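Peptide ABC transporter permease (PDB 6EXS) is a POT-family membrane transporter of the major facilitator superfamily that binds a thioalcohol-conjugated peptide, a malodour precursor, and probably carries it into the bacterial cell. Local coordinates at residues A[90-104]-A[117-131]. Sequence-based numbering, arbitrary orientation.
With OLC ((2R)-2,3-dihydroxypropyl (9Z)-octadec-9-enoate), chain M; OLC ((2R)-2,3-dihydroxypropyl (9Z)-octadec-9-enoate), chain E.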
loop_
_atom_site.group_PDB
_atom_site.type_symbol
_atom_site.label_atom_id
_atom_site.label_comp_id
_atom_site.label_asym_id
_atom_site.label_seq_id
_atom_site.Cartn_x
_atom_site.Cartn_y
_atom_site.Cartn_z
ATOM N N ALA A 90 15.604 1.343 -12.756
ATOM C CA ALA A 90 15.015 1.194 -11.422
ATOM C C ALA A 90 13.809 0.227 -11.397
ATOM O O ALA A 90 13.700 -0.569 -10.457
ATOM C CB ALA A 90 14.623 2.557 -10.866
ATOM N N THR A 91 12.924 0.284 -12.433
ATOM C CA THR A 91 11.753 -0.602 -12.591
ATOM C C THR A 91 12.248 -2.055 -12.798
ATOM O O THR A 91 11.666 -2.985 -12.239
ATOM C CB THR A 91 10.866 -0.138 -13.800
ATOM O OG1 THR A 91 10.442 1.209 -13.607
ATOM C CG2 THR A 91 9.637 -1.040 -14.038
ATOM N N LEU A 92 13.316 -2.227 -13.612
ATOM C CA LEU A 92 13.909 -3.518 -13.961
ATOM C C LEU A 92 14.667 -4.132 -12.789
ATOM O O LEU A 92 14.481 -5.321 -12.509
ATOM C CB LEU A 92 14.801 -3.386 -15.217
ATOM C CG LEU A 92 15.513 -4.641 -15.785
ATOM C CD1 LEU A 92 14.574 -5.842 -15.914
ATOM C CD2 LEU A 92 16.130 -4.338 -17.128
ATOM N N LEU A 93 15.516 -3.335 -12.105
ATOM C CA LEU A 93 16.251 -3.828 -10.945
ATOM C C LEU A 93 15.262 -4.204 -9.849
ATOM O O LEU A 93 15.382 -5.285 -9.279
ATOM C CB LEU A 93 17.308 -2.825 -10.450
ATOM C CG LEU A 93 18.245 -3.326 -9.340
ATOM C CD1 LEU A 93 18.942 -4.622 -9.733
ATOM C CD2 LEU A 93 19.272 -2.278 -8.993
ATOM N N GLY A 94 14.244 -3.365 -9.654
ATOM C CA GLY A 94 13.172 -3.615 -8.702
ATOM C C GLY A 94 12.493 -4.946 -8.944
ATOM O O GLY A 94 12.407 -5.767 -8.034
ATOM N N ALA A 95 12.065 -5.191 -10.195
ATOM C CA ALA A 95 11.405 -6.431 -10.624
ATOM C C ALA A 95 12.240 -7.689 -10.343
ATOM O O ALA A 95 11.688 -8.676 -9.871
ATOM C CB ALA A 95 11.050 -6.352 -12.102
ATOM N N VAL A 96 13.569 -7.642 -10.618
ATOM C CA VAL A 96 14.513 -8.749 -10.407
ATOM C C VAL A 96 14.619 -9.015 -8.901
ATOM O O VAL A 96 14.453 -10.153 -8.462
ATOM C CB VAL A 96 15.895 -8.472 -11.082
ATOM C CG1 VAL A 96 16.941 -9.520 -10.676
ATOM C CG2 VAL A 96 15.763 -8.417 -12.600
ATOM N N LEU A 97 14.834 -7.945 -8.115
ATOM C CA LEU A 97 14.910 -8.001 -6.660
ATOM C C LEU A 97 13.626 -8.578 -6.035
ATOM O O LEU A 97 13.726 -9.426 -5.147
ATOM C CB LEU A 97 15.261 -6.621 -6.096
ATOM C CG LEU A 97 16.702 -6.164 -6.348
ATOM C CD1 LEU A 97 16.888 -4.730 -5.945
ATOM C CD2 LEU A 97 17.710 -7.022 -5.580
ATOM N N ILE A 98 12.428 -8.174 -6.549
ATOM C CA ILE A 98 11.118 -8.672 -6.104
ATOM C C ILE A 98 11.017 -10.203 -6.345
ATOM O O ILE A 98 10.592 -10.921 -5.434
ATOM C CB ILE A 98 9.943 -7.854 -6.725
ATOM C CG1 ILE A 98 9.827 -6.471 -6.067
ATOM C CG2 ILE A 98 8.599 -8.616 -6.655
ATOM C CD1 ILE A 98 9.090 -5.431 -6.900
ATOM N N ILE A 99 11.447 -10.698 -7.546
ATOM C CA ILE A 99 11.454 -12.143 -7.878
ATOM C C ILE A 99 12.339 -12.937 -6.889
ATOM O O ILE A 99 11.981 -14.057 -6.521
ATOM C CB ILE A 99 11.861 -12.414 -9.351
ATOM C CG1 ILE A 99 10.869 -11.762 -10.293
ATOM C CG2 ILE A 99 11.923 -13.920 -9.655
ATOM C CD1 ILE A 99 11.350 -11.513 -11.690
ATOM N N ILE A 100 13.499 -12.354 -6.478
ATOM C CA ILE A 100 14.436 -12.984 -5.546
ATOM C C ILE A 100 13.751 -13.182 -4.193
ATOM O O ILE A 100 13.829 -14.274 -3.632
ATOM C CB ILE A 100 15.805 -12.243 -5.481
ATOM C CG1 ILE A 100 16.485 -12.224 -6.876
ATOM C CG2 ILE A 100 16.739 -12.863 -4.415
ATOM C CD1 ILE A 100 17.758 -11.295 -7.025
ATOM N N GLY A 101 13.022 -12.155 -3.741
ATOM C CA GLY A 101 12.231 -12.181 -2.514
ATOM C C GLY A 101 11.161 -13.255 -2.529
ATOM O O GLY A 101 10.891 -13.877 -1.507
ATOM N N HIS A 102 10.553 -13.503 -3.683
ATOM C CA HIS A 102 9.544 -14.544 -3.815
ATOM C C HIS A 102 10.197 -15.935 -3.792
ATOM O O HIS A 102 9.610 -16.867 -3.235
ATOM C CB HIS A 102 8.679 -14.333 -5.071
ATOM C CG HIS A 102 7.690 -13.206 -4.964
ATOM N ND1 HIS A 102 6.520 -13.336 -4.237
ATOM C CD2 HIS A 102 7.698 -11.986 -5.552
ATOM C CE1 HIS A 102 5.875 -12.189 -4.379
ATOM N NE2 HIS A 102 6.545 -11.345 -5.159
ATOM N N ILE A 103 11.423 -16.063 -4.360
ATOM C CA ILE A 103 12.169 -17.324 -4.361
ATOM C C ILE A 103 12.580 -17.676 -2.912
ATOM O O ILE A 103 12.430 -18.832 -2.517
ATOM C CB ILE A 103 13.339 -17.339 -5.399
ATOM C CG1 ILE A 103 12.778 -17.299 -6.847
ATOM C CG2 ILE A 103 14.247 -18.569 -5.228
ATOM C CD1 ILE A 103 13.746 -16.781 -7.926
ATOM N N CYS A 104 13.001 -16.666 -2.102
ATOM C CA CYS A 104 13.371 -16.835 -0.683
ATOM C C CYS A 104 12.295 -17.629 0.077
ATOM O O CYS A 104 12.632 -18.562 0.813
ATOM C CB CYS A 104 13.628 -15.486 -0.010
ATOM S SG CYS A 104 15.122 -14.634 -0.571
ATOM N N SER A 117 13.284 -12.491 2.284
ATOM C CA SER A 117 12.201 -12.231 1.323
ATOM C C SER A 117 11.695 -10.794 1.506
ATOM O O SER A 117 11.554 -10.064 0.526
ATOM C CB SER A 117 11.056 -13.207 1.558
ATOM O OG SER A 117 9.893 -12.880 0.818
ATOM N N MET A 118 11.424 -10.395 2.768
ATOM C CA MET A 118 10.953 -9.059 3.130
ATOM C C MET A 118 11.935 -8.000 2.666
ATOM O O MET A 118 11.515 -7.048 2.030
ATOM C CB MET A 118 10.697 -8.963 4.635
ATOM C CG MET A 118 9.312 -9.440 5.034
ATOM S SD MET A 118 9.052 -9.634 6.814
ATOM C CE MET A 118 9.521 -7.937 7.444
ATOM N N PHE A 119 13.245 -8.226 2.900
ATOM C CA PHE A 119 14.353 -7.358 2.513
ATOM C C PHE A 119 14.366 -7.078 0.991
ATOM O O PHE A 119 14.404 -5.912 0.594
ATOM C CB PHE A 119 15.698 -7.963 2.996
ATOM C CG PHE A 119 16.954 -7.317 2.457
ATOM C CD1 PHE A 119 17.431 -6.129 2.997
ATOM C CD2 PHE A 119 17.658 -7.896 1.408
ATOM C CE1 PHE A 119 18.593 -5.531 2.494
ATOM C CE2 PHE A 119 18.814 -7.294 0.900
ATOM C CZ PHE A 119 19.271 -6.115 1.444
ATOM N N PHE A 120 14.323 -8.142 0.158
ATOM C CA PHE A 120 14.339 -8.031 -1.304
ATOM C C PHE A 120 13.053 -7.402 -1.860
ATOM O O PHE A 120 13.122 -6.609 -2.802
ATOM C CB PHE A 120 14.633 -9.396 -1.956
ATOM C CG PHE A 120 16.073 -9.853 -1.870
ATOM C CD1 PHE A 120 17.067 -9.223 -2.609
ATOM C CD2 PHE A 120 16.427 -10.942 -1.087
ATOM C CE1 PHE A 120 18.396 -9.648 -2.535
ATOM C CE2 PHE A 120 17.758 -11.364 -1.006
ATOM C CZ PHE A 120 18.732 -10.715 -1.733
ATOM N N ILE A 121 11.881 -7.729 -1.264
ATOM C CA ILE A 121 10.617 -7.151 -1.721
ATOM C C ILE A 121 10.509 -5.677 -1.273
ATOM O O ILE A 121 10.081 -4.861 -2.092
ATOM C CB ILE A 121 9.371 -8.020 -1.394
ATOM C CG1 ILE A 121 9.418 -9.334 -2.233
ATOM C CG2 ILE A 121 8.043 -7.251 -1.645
ATOM C CD1 ILE A 121 8.595 -10.539 -1.685
ATOM N N ILE A 122 10.968 -5.312 -0.046
ATOM C CA ILE A 122 10.969 -3.905 0.405
ATOM C C ILE A 122 11.803 -3.041 -0.568
ATOM O O ILE A 122 11.304 -2.029 -1.057
ATOM C CB ILE A 122 11.394 -3.710 1.894
ATOM C CG1 ILE A 122 10.291 -4.194 2.850
ATOM C CG2 ILE A 122 11.746 -2.223 2.191
ATOM C CD1 ILE A 122 10.795 -4.660 4.193
ATOM N N ILE A 123 13.038 -3.488 -0.882
ATOM C CA ILE A 123 13.978 -2.799 -1.759
ATOM C C ILE A 123 13.493 -2.779 -3.210
ATOM O O ILE A 123 13.522 -1.717 -3.838
ATOM C CB ILE A 123 15.430 -3.352 -1.606
ATOM C CG1 ILE A 123 15.947 -3.068 -0.173
ATOM C CG2 ILE A 123 16.371 -2.734 -2.685
ATOM C CD1 ILE A 123 17.352 -3.388 0.075
ATOM N N GLY A 124 13.064 -3.937 -3.715
ATOM C CA GLY A 124 12.539 -4.069 -5.066
ATOM C C GLY A 124 11.338 -3.180 -5.313
ATOM O O GLY A 124 11.317 -2.463 -6.312
ATOM N N SER A 125 10.335 -3.200 -4.390
ATOM C CA SER A 125 9.105 -2.391 -4.459
ATOM C C SER A 125 9.383 -0.872 -4.412
ATOM O O SER A 125 8.778 -0.118 -5.171
ATOM C CB SER A 125 8.104 -2.799 -3.383
ATOM O OG SER A 125 7.770 -4.177 -3.482
ATOM N N GLY A 126 10.327 -0.443 -3.582
ATOM C CA GLY A 126 10.720 0.961 -3.519
ATOM C C GLY A 126 11.309 1.432 -4.829
ATOM O O GLY A 126 11.130 2.588 -5.204
ATOM N N LEU A 127 11.965 0.513 -5.567
ATOM C CA LEU A 127 12.569 0.772 -6.874
ATOM C C LEU A 127 11.559 0.672 -8.028
ATOM O O LEU A 127 11.591 1.489 -8.948
ATOM C CB LEU A 127 13.746 -0.188 -7.132
ATOM C CG LEU A 127 15.068 0.097 -6.422
ATOM C CD1 LEU A 127 16.022 -1.055 -6.607
ATOM C CD2 LEU A 127 15.722 1.370 -6.957
ATOM N N MET A 128 10.691 -0.343 -7.995
ATOM C CA MET A 128 9.725 -0.568 -9.046
ATOM C C MET A 128 8.471 0.285 -8.931
ATOM O O MET A 128 8.080 0.884 -9.936
ATOM C CB MET A 128 9.363 -2.057 -9.146
ATOM C CG MET A 128 8.712 -2.430 -10.456
ATOM S SD MET A 128 8.132 -4.128 -10.427
ATOM C CE MET A 128 7.062 -4.125 -11.844
ATOM N N LYS A 129 7.806 0.298 -7.745
ATOM C CA LYS A 129 6.511 0.972 -7.527
ATOM C C LYS A 129 6.418 2.433 -8.014
ATOM O O LYS A 129 5.563 2.676 -8.869
ATOM C CB LYS A 129 6.051 0.894 -6.075
ATOM C CG LYS A 129 4.728 0.220 -5.893
ATOM C CD LYS A 129 4.871 -0.866 -4.862
ATOM C CE LYS A 129 3.544 -1.156 -4.245
ATOM N NZ LYS A 129 3.587 -2.372 -3.403
ATOM N N PRO A 130 7.214 3.424 -7.528
ATOM C CA PRO A 130 7.004 4.795 -8.005
ATOM C C PRO A 130 7.444 5.032 -9.447
ATOM O O PRO A 130 6.934 5.938 -10.109
ATOM C CB PRO A 130 7.819 5.628 -7.012
ATOM C CG PRO A 130 8.908 4.730 -6.580
ATOM C CD PRO A 130 8.288 3.380 -6.511
ATOM N N ASN A 131 8.372 4.197 -9.929
ATOM C CA ASN A 131 9.017 4.334 -11.224
ATOM C C ASN A 131 8.207 3.804 -12.394
ATOM O O ASN A 131 8.222 4.456 -13.443
ATOM C CB ASN A 131 10.412 3.759 -11.159
ATOM C CG ASN A 131 11.247 4.673 -10.283
ATOM O OD1 ASN A 131 11.102 5.908 -10.323
ATOM N ND2 ASN A 131 12.037 4.115 -9.394
HETATM C C24 OLC M . 21.271 1.181 -14.981
HETATM C C5 OLC M . 21.069 -7.298 -12.847
HETATM C C4 OLC M . 19.834 -6.425 -12.992
HETATM C C3 OLC M . 20.099 -5.105 -13.696
HETATM C C2 OLC M . 18.861 -4.223 -13.776
HETATM C C21 OLC M . 19.904 -0.690 -14.001
HETATM C C1 OLC M . 19.080 -2.901 -14.457
HETATM C C22 OLC M . 21.192 -0.304 -14.694
HETATM O O19 OLC M . 18.541 -2.567 -15.481
HETATM O O25 OLC M . 20.346 1.575 -15.988
HETATM O O23 OLC M . 22.304 -0.700 -13.883
HETATM O O20 OLC M . 19.918 -2.119 -13.755
HETATM C C10 OLC E . 20.418 -11.316 2.041
HETATM C C9 OLC E . 19.998 -10.357 2.853
HETATM C C11 OLC E . 19.785 -12.662 1.823
HETATM C C8 OLC E . 18.795 -10.398 3.749
HETATM C C24 OLC E . 17.286 -16.509 13.196
HETATM C C12 OLC E . 20.455 -13.506 0.741
HETATM C C7 OLC E . 19.110 -10.139 5.219
HETATM C C13 OLC E . 19.698 -14.785 0.413
HETATM C C6 OLC E . 18.015 -10.589 6.178
HETATM C C5 OLC E . 18.079 -12.061 6.575
HETATM C C4 OLC E . 18.973 -12.357 7.774
HETATM C C3 OLC E . 18.285 -12.235 9.129
HETATM C C2 OLC E . 17.645 -13.538 9.600
HETATM C C21 OLC E . 15.606 -14.756 12.446
HETATM C C1 OLC E . 16.900 -13.443 10.901
HETATM C C22 OLC E . 16.342 -15.395 13.607
HETATM O O19 OLC E . 16.687 -12.424 11.508
HETATM O O25 OLC E . 16.581 -17.678 12.791
HETATM O O23 OLC E . 17.043 -14.391 14.346
HETATM O O20 OLC E . 16.491 -14.655 11.301
#
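F120 lays its ring against I100, whose CG2 stands 3.7 Å from the ring centroid and only 6° off the normal, a CH-pi contact over the face. The opposite face is covered by F119 of its own helix. L97 crosses the ring at about a right angle, CD2 meeting the edge near CD1, while C104 SG approaches obliquely, a sulfur-aromatic contact. A monoolein chain reaches CE2 of the ring, consistent with a lipid-facing margin of the helix pair.

The two helices run antiparallel but clearly inclined, their axes 7.0 Å apart at closest approach. Their backbones draw close where glycines leave room, G94 against G124 and G101 against S117; G94 CA lies only 3.2 Å from G124 O, with no side chain between the two backbones. Larger side chains interlock around these points as knobs into holes. L97 sits among F120, I123, G124 and L127, its CD1 touching the CD1 of L127. I98, with CG1 beside its backbone N (chi1 -74°), lays CD1 over the G124–S125 peptide. M128 takes the other course, CG anti to the backbone N (chi1 -162°) and the chain extended beyond, which carries SD alongside A95 and I98. On this flank I121 CD1 stands over a face of the H102 ring, and helix 16-44 packs against H102 and M128.

Polar groups are few and mostly turned to backbone carbonyls. S117 OG donates to G101 O at 2.7 Å from above the carbonyl plane, the one hydrogen bond between the segments. S125 OG returns to I121 O, and N131 ND2 is shared between L127 O and G77 O. Cohesion of this transmembrane helical hairpin therefore appears to rest chiefly on close glycine contacts and interdigitated apolar side chains.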